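Local coordinates for protein vestitone reductase (Medicago sativa, PDB 2P4H) that catalyses the NADPH-dependent, stereospecific reduction of (3R)-vestitone, the penultimate step in making the defence phytoalexin medicarpin, at residues 3-17 and 68-82. Residues are numbered along the deposited sequence; the frame is centred on the assembly and turned at random.
Sequences RVCVTGGTGFLGSWI and FAAAIEGCVGIFHTA
Thr81 OG1 is held by two bonds: it donates to Thr7 O at 2.6 Å, tilted 33° from that carbonyl plane, and accepts from a water 2.8 Å away. The same water donates to Gly8 O and accepts from Gly14 N, tying the residue after strand 77-80 to the glycine-rich turn and the first turn of helix 12-23. Before that point strands 3-7 and 77-80 run parallel, their axes inclined by 15°. The ladder is evidenced by Cys5, whose N donates to Gly77 O (3.0 Å) and whose O accepts from Phe79 N (2.8 Å). On the sheet face carrying Val4 and Phe79, Val4 CG1, anti to the backbone N (chi1 176°), sits over the ring centre of Phe79 in a CH-pi contact, 3.8 Å from the centroid. Ile17 CG2 meets the edge of that ring, 3.6 Å from Phe79 CD2, and His234 packs edge-to-face with it. An alanine in place of Phe79 would probably leave Val4 CG1 and Ile17 CG2 without the ring they share and open a gap between the sheet and helix 12-23. Adjacent parallel strands joined to a strand-turn-helix, whose Gly9, Gly11 and Gly14 fit the GxGxxG pattern within the predicted NADP(+) site, are characteristic of a Rossmann fold.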
loop_
_atom_site.group_PDB
_atom_site.type_symbol
_atom_site.label_atom_id
_atom_site.label_comp_id
_atom_site.label_asym_id
_atom_site.label_seq_id
_atom_site.Cartn_x
_atom_site.Cartn_y
_atom_site.Cartn_z
ATOM N N ARG A 3 -13.194 -13.235 10.827
ATOM C CA ARG A 3 -13.546 -12.516 9.613
ATOM C C ARG A 3 -12.910 -11.132 9.575
ATOM O O ARG A 3 -12.898 -10.411 10.570
ATOM C CB ARG A 3 -15.069 -12.401 9.512
ATOM C CG ARG A 3 -15.571 -11.846 8.195
ATOM C CD ARG A 3 -17.025 -12.221 7.985
ATOM N NE ARG A 3 -17.192 -13.673 7.949
ATOM C CZ ARG A 3 -18.365 -14.292 7.875
ATOM N NH1 ARG A 3 -19.489 -13.591 7.828
ATOM N NH2 ARG A 3 -18.413 -15.617 7.853
ATOM N N VAL A 4 -12.370 -10.772 8.417
ATOM C CA VAL A 4 -11.740 -9.470 8.244
ATOM C C VAL A 4 -12.393 -8.731 7.082
ATOM O O VAL A 4 -12.630 -9.313 6.024
ATOM C CB VAL A 4 -10.224 -9.615 7.954
ATOM C CG1 VAL A 4 -9.603 -8.250 7.687
ATOM C CG2 VAL A 4 -9.535 -10.285 9.134
ATOM N N CYS A 5 -12.699 -7.453 7.287
ATOM C CA CYS A 5 -13.301 -6.646 6.232
ATOM C C CYS A 5 -12.194 -5.872 5.528
ATOM O O CYS A 5 -11.443 -5.133 6.169
ATOM C CB CYS A 5 -14.324 -5.664 6.809
ATOM S SG CYS A 5 -15.145 -4.655 5.543
ATOM N N VAL A 6 -12.105 -6.048 4.214
ATOM C CA VAL A 6 -11.095 -5.385 3.394
ATOM C C VAL A 6 -11.765 -4.456 2.386
ATOM O O VAL A 6 -12.580 -4.904 1.583
ATOM C CB VAL A 6 -10.265 -6.415 2.587
ATOM C CG1 VAL A 6 -9.198 -5.705 1.767
ATOM C CG2 VAL A 6 -9.626 -7.432 3.521
ATOM N N THR A 7 -11.436 -3.169 2.422
ATOM C CA THR A 7 -12.014 -2.248 1.448
ATOM C C THR A 7 -11.097 -2.227 0.229
ATOM O O THR A 7 -9.922 -2.589 0.327
ATOM C CB THR A 7 -12.139 -0.815 1.996
ATOM O OG1 THR A 7 -10.833 -0.292 2.268
ATOM C CG2 THR A 7 -12.974 -0.800 3.262
ATOM N N GLY A 8 -11.636 -1.812 -0.916
ATOM C CA GLY A 8 -10.846 -1.766 -2.136
ATOM C C GLY A 8 -10.434 -3.157 -2.584
ATOM O O GLY A 8 -9.313 -3.363 -3.055
ATOM N N GLY A 9 -11.358 -4.105 -2.465
ATOM C CA GLY A 9 -11.085 -5.490 -2.812
ATOM C C GLY A 9 -10.579 -5.827 -4.202
ATOM O O GLY A 9 -9.899 -6.840 -4.375
ATOM N N THR A 10 -10.908 -5.011 -5.198
ATOM C CA THR A 10 -10.446 -5.299 -6.553
ATOM C C THR A 10 -9.163 -4.556 -6.907
ATOM O O THR A 10 -8.646 -4.691 -8.015
ATOM C CB THR A 10 -11.524 -4.971 -7.609
ATOM O OG1 THR A 10 -11.914 -3.601 -7.492
ATOM C CG2 THR A 10 -12.742 -5.869 -7.424
ATOM N N GLY A 11 -8.648 -3.768 -5.969
ATOM C CA GLY A 11 -7.413 -3.051 -6.225
ATOM C C GLY A 11 -6.222 -3.983 -6.085
ATOM O O GLY A 11 -6.353 -5.095 -5.580
ATOM N N PHE A 12 -5.057 -3.531 -6.535
ATOM C CA PHE A 12 -3.837 -4.326 -6.450
ATOM C C PHE A 12 -3.560 -4.815 -5.025
ATOM O O PHE A 12 -3.462 -6.021 -4.779
ATOM C CB PHE A 12 -2.663 -3.487 -6.987
ATOM C CG PHE A 12 -1.293 -4.019 -6.639
ATOM C CD1 PHE A 12 -0.987 -5.374 -6.755
ATOM C CD2 PHE A 12 -0.287 -3.141 -6.246
ATOM C CE1 PHE A 12 0.302 -5.842 -6.482
ATOM C CE2 PHE A 12 1.000 -3.599 -5.976
ATOM C CZ PHE A 12 1.297 -4.947 -6.094
ATOM N N LEU A 13 -3.447 -3.893 -4.079
ATOM C CA LEU A 13 -3.161 -4.290 -2.705
ATOM C C LEU A 13 -4.324 -5.035 -2.054
ATOM O O LEU A 13 -4.133 -6.083 -1.430
ATOM C CB LEU A 13 -2.795 -3.067 -1.859
ATOM C CG LEU A 13 -2.420 -3.408 -0.415
ATOM C CD1 LEU A 13 -1.229 -4.357 -0.395
ATOM C CD2 LEU A 13 -2.108 -2.129 0.348
ATOM N N GLY A 14 -5.529 -4.493 -2.197
ATOM C CA GLY A 14 -6.689 -5.128 -1.604
ATOM C C GLY A 14 -6.893 -6.564 -2.043
ATOM O O GLY A 14 -7.141 -7.441 -1.211
ATOM N N SER A 15 -6.792 -6.817 -3.345
ATOM C CA SER A 15 -6.993 -8.171 -3.838
ATOM C C SER A 15 -5.898 -9.115 -3.355
ATOM O O SER A 15 -6.170 -10.279 -3.059
ATOM C CB SER A 15 -7.094 -8.191 -5.372
ATOM O OG SER A 15 -5.926 -7.700 -6.001
ATOM N N TRP A 16 -4.662 -8.630 -3.257
ATOM C CA TRP A 16 -3.592 -9.498 -2.784
ATOM C C TRP A 16 -3.815 -9.832 -1.314
ATOM O O TRP A 16 -3.582 -10.961 -0.879
ATOM C CB TRP A 16 -2.215 -8.854 -2.966
ATOM C CG TRP A 16 -1.135 -9.858 -2.719
ATOM C CD1 TRP A 16 -0.475 -10.089 -1.545
ATOM C CD2 TRP A 16 -0.699 -10.871 -3.631
ATOM N NE1 TRP A 16 0.341 -11.193 -1.670
ATOM C CE2 TRP A 16 0.220 -11.690 -2.942
ATOM C CE3 TRP A 16 -1.003 -11.169 -4.968
ATOM C CZ2 TRP A 16 0.841 -12.792 -3.544
ATOM C CZ3 TRP A 16 -0.389 -12.263 -5.565
ATOM C CH2 TRP A 16 0.521 -13.060 -4.854
ATOM N N ILE A 17 -4.271 -8.848 -0.546
ATOM C CA ILE A 17 -4.540 -9.066 0.868
ATOM C C ILE A 17 -5.681 -10.074 1.047
ATOM O O ILE A 17 -5.640 -10.897 1.962
ATOM C CB ILE A 17 -4.858 -7.725 1.575
ATOM C CG1 ILE A 17 -3.553 -6.944 1.771
ATOM C CG2 ILE A 17 -5.548 -7.969 2.914
ATOM C CD1 ILE A 17 -3.722 -5.590 2.439
ATOM N N PHE A 68 -21.444 0.694 5.810
ATOM C CA PHE A 68 -20.430 -0.308 6.149
ATOM C C PHE A 68 -20.851 -1.209 7.308
ATOM O O PHE A 68 -20.159 -2.176 7.622
ATOM C CB PHE A 68 -19.112 0.373 6.539
ATOM C CG PHE A 68 -18.355 0.944 5.379
ATOM C CD1 PHE A 68 -17.635 0.112 4.524
ATOM C CD2 PHE A 68 -18.363 2.313 5.136
ATOM C CE1 PHE A 68 -16.934 0.638 3.441
ATOM C CE2 PHE A 68 -17.666 2.850 4.056
ATOM C CZ PHE A 68 -16.950 2.010 3.208
ATOM N N ALA A 69 -21.974 -0.890 7.945
ATOM C CA ALA A 69 -22.446 -1.662 9.092
ATOM C C ALA A 69 -22.474 -3.171 8.878
ATOM O O ALA A 69 -21.933 -3.926 9.685
ATOM C CB ALA A 69 -23.827 -1.168 9.520
ATOM N N ALA A 70 -23.097 -3.617 7.793
ATOM C CA ALA A 70 -23.178 -5.044 7.517
ATOM C C ALA A 70 -21.814 -5.651 7.188
ATOM O O ALA A 70 -21.500 -6.763 7.615
ATOM C CB ALA A 70 -24.152 -5.297 6.370
ATOM N N ALA A 71 -21.004 -4.913 6.435
ATOM C CA ALA A 71 -19.688 -5.395 6.035
ATOM C C ALA A 71 -18.707 -5.618 7.183
ATOM O O ALA A 71 -17.822 -6.468 7.078
ATOM C CB ALA A 71 -19.077 -4.440 5.014
ATOM N N ILE A 72 -18.850 -4.869 8.274
ATOM C CA ILE A 72 -17.934 -5.027 9.404
ATOM C C ILE A 72 -18.525 -5.821 10.564
ATOM O O ILE A 72 -17.839 -6.093 11.550
ATOM C CB ILE A 72 -17.451 -3.658 9.949
ATOM C CG1 ILE A 72 -18.609 -2.910 10.615
ATOM C CG2 ILE A 72 -16.852 -2.834 8.814
ATOM C CD1 ILE A 72 -18.171 -1.674 11.389
ATOM N N GLU A 73 -19.793 -6.197 10.446
ATOM C CA GLU A 73 -20.452 -6.955 11.499
ATOM C C GLU A 73 -19.720 -8.265 11.777
ATOM O O GLU A 73 -19.449 -9.043 10.862
ATOM C CB GLU A 73 -21.903 -7.247 11.105
ATOM C CG GLU A 73 -22.670 -8.081 12.123
ATOM C CD GLU A 73 -22.880 -7.355 13.437
ATOM O OE1 GLU A 73 -23.343 -7.996 14.404
ATOM O OE2 GLU A 73 -22.592 -6.141 13.504
ATOM N N GLY A 74 -19.396 -8.495 13.046
ATOM C CA GLY A 74 -18.714 -9.716 13.440
ATOM C C GLY A 74 -17.253 -9.852 13.046
ATOM O O GLY A 74 -16.649 -10.902 13.273
ATOM N N CYS A 75 -16.675 -8.803 12.467
ATOM C CA CYS A 75 -15.277 -8.849 12.044
ATOM C C CYS A 75 -14.282 -8.591 13.170
ATOM O O CYS A 75 -14.531 -7.786 14.065
ATOM C CB CYS A 75 -15.036 -7.842 10.917
ATOM S SG CYS A 75 -15.817 -8.287 9.358
ATOM N N VAL A 76 -13.148 -9.283 13.112
ATOM C CA VAL A 76 -12.103 -9.124 14.116
ATOM C C VAL A 76 -11.113 -8.058 13.664
ATOM O O VAL A 76 -10.338 -7.535 14.461
ATOM C CB VAL A 76 -11.348 -10.453 14.358
ATOM C CG1 VAL A 76 -12.312 -11.506 14.883
ATOM C CG2 VAL A 76 -10.691 -10.929 13.070
ATOM N N GLY A 77 -11.144 -7.735 12.375
ATOM C CA GLY A 77 -10.247 -6.722 11.857
ATOM C C GLY A 77 -10.806 -6.026 10.634
ATOM O O GLY A 77 -11.664 -6.566 9.933
ATOM N N ILE A 78 -10.325 -4.809 10.397
ATOM C CA ILE A 78 -10.722 -4.017 9.242
ATOM C C ILE A 78 -9.441 -3.503 8.600
ATOM O O ILE A 78 -8.626 -2.852 9.264
ATOM C CB ILE A 78 -11.591 -2.793 9.631
ATOM C CG1 ILE A 78 -12.929 -3.253 10.219
ATOM C CG2 ILE A 78 -11.833 -1.916 8.403
ATOM C CD1 ILE A 78 -13.756 -2.113 10.811
ATOM N N PHE A 79 -9.254 -3.822 7.324
ATOM C CA PHE A 79 -8.089 -3.365 6.575
ATOM C C PHE A 79 -8.628 -2.377 5.548
ATOM O O PHE A 79 -9.221 -2.772 4.539
ATOM C CB PHE A 79 -7.390 -4.525 5.854
ATOM C CG PHE A 79 -6.813 -5.580 6.771
ATOM C CD1 PHE A 79 -6.702 -5.366 8.143
ATOM C CD2 PHE A 79 -6.355 -6.786 6.246
ATOM C CE1 PHE A 79 -6.144 -6.339 8.978
ATOM C CE2 PHE A 79 -5.797 -7.764 7.070
ATOM C CZ PHE A 79 -5.691 -7.540 8.438
ATOM N N HIS A 80 -8.436 -1.091 5.816
ATOM C CA HIS A 80 -8.924 -0.050 4.926
ATOM C C HIS A 80 -7.846 0.341 3.920
ATOM O O HIS A 80 -6.959 1.144 4.225
ATOM C CB HIS A 80 -9.361 1.168 5.746
ATOM C CG HIS A 80 -10.140 2.169 4.955
ATOM N ND1 HIS A 80 -10.352 3.464 5.376
ATOM C CD2 HIS A 80 -10.772 2.051 3.764
ATOM C CE1 HIS A 80 -11.079 4.102 4.474
ATOM N NE2 HIS A 80 -11.347 3.266 3.488
ATOM N N THR A 81 -7.935 -0.228 2.718
ATOM C CA THR A 81 -6.958 0.024 1.656
ATOM C C THR A 81 -7.487 0.924 0.542
ATOM O O THR A 81 -6.735 1.319 -0.351
ATOM C CB THR A 81 -6.501 -1.293 0.983
ATOM O OG1 THR A 81 -7.461 -1.681 -0.011
ATOM C CG2 THR A 81 -6.379 -2.409 2.011
ATOM N N ALA A 82 -8.776 1.242 0.596
ATOM C CA ALA A 82 -9.409 2.065 -0.430
ATOM C C ALA A 82 -9.420 3.565 -0.156
ATOM O O ALA A 82 -9.379 4.008 0.993
ATOM C CB ALA A 82 -10.838 1.581 -0.657
HETATM O O HOH W 1 -14.743 -12.717 13.165
HETATM O O HOH W 2 -6.905 -1.914 -2.787
#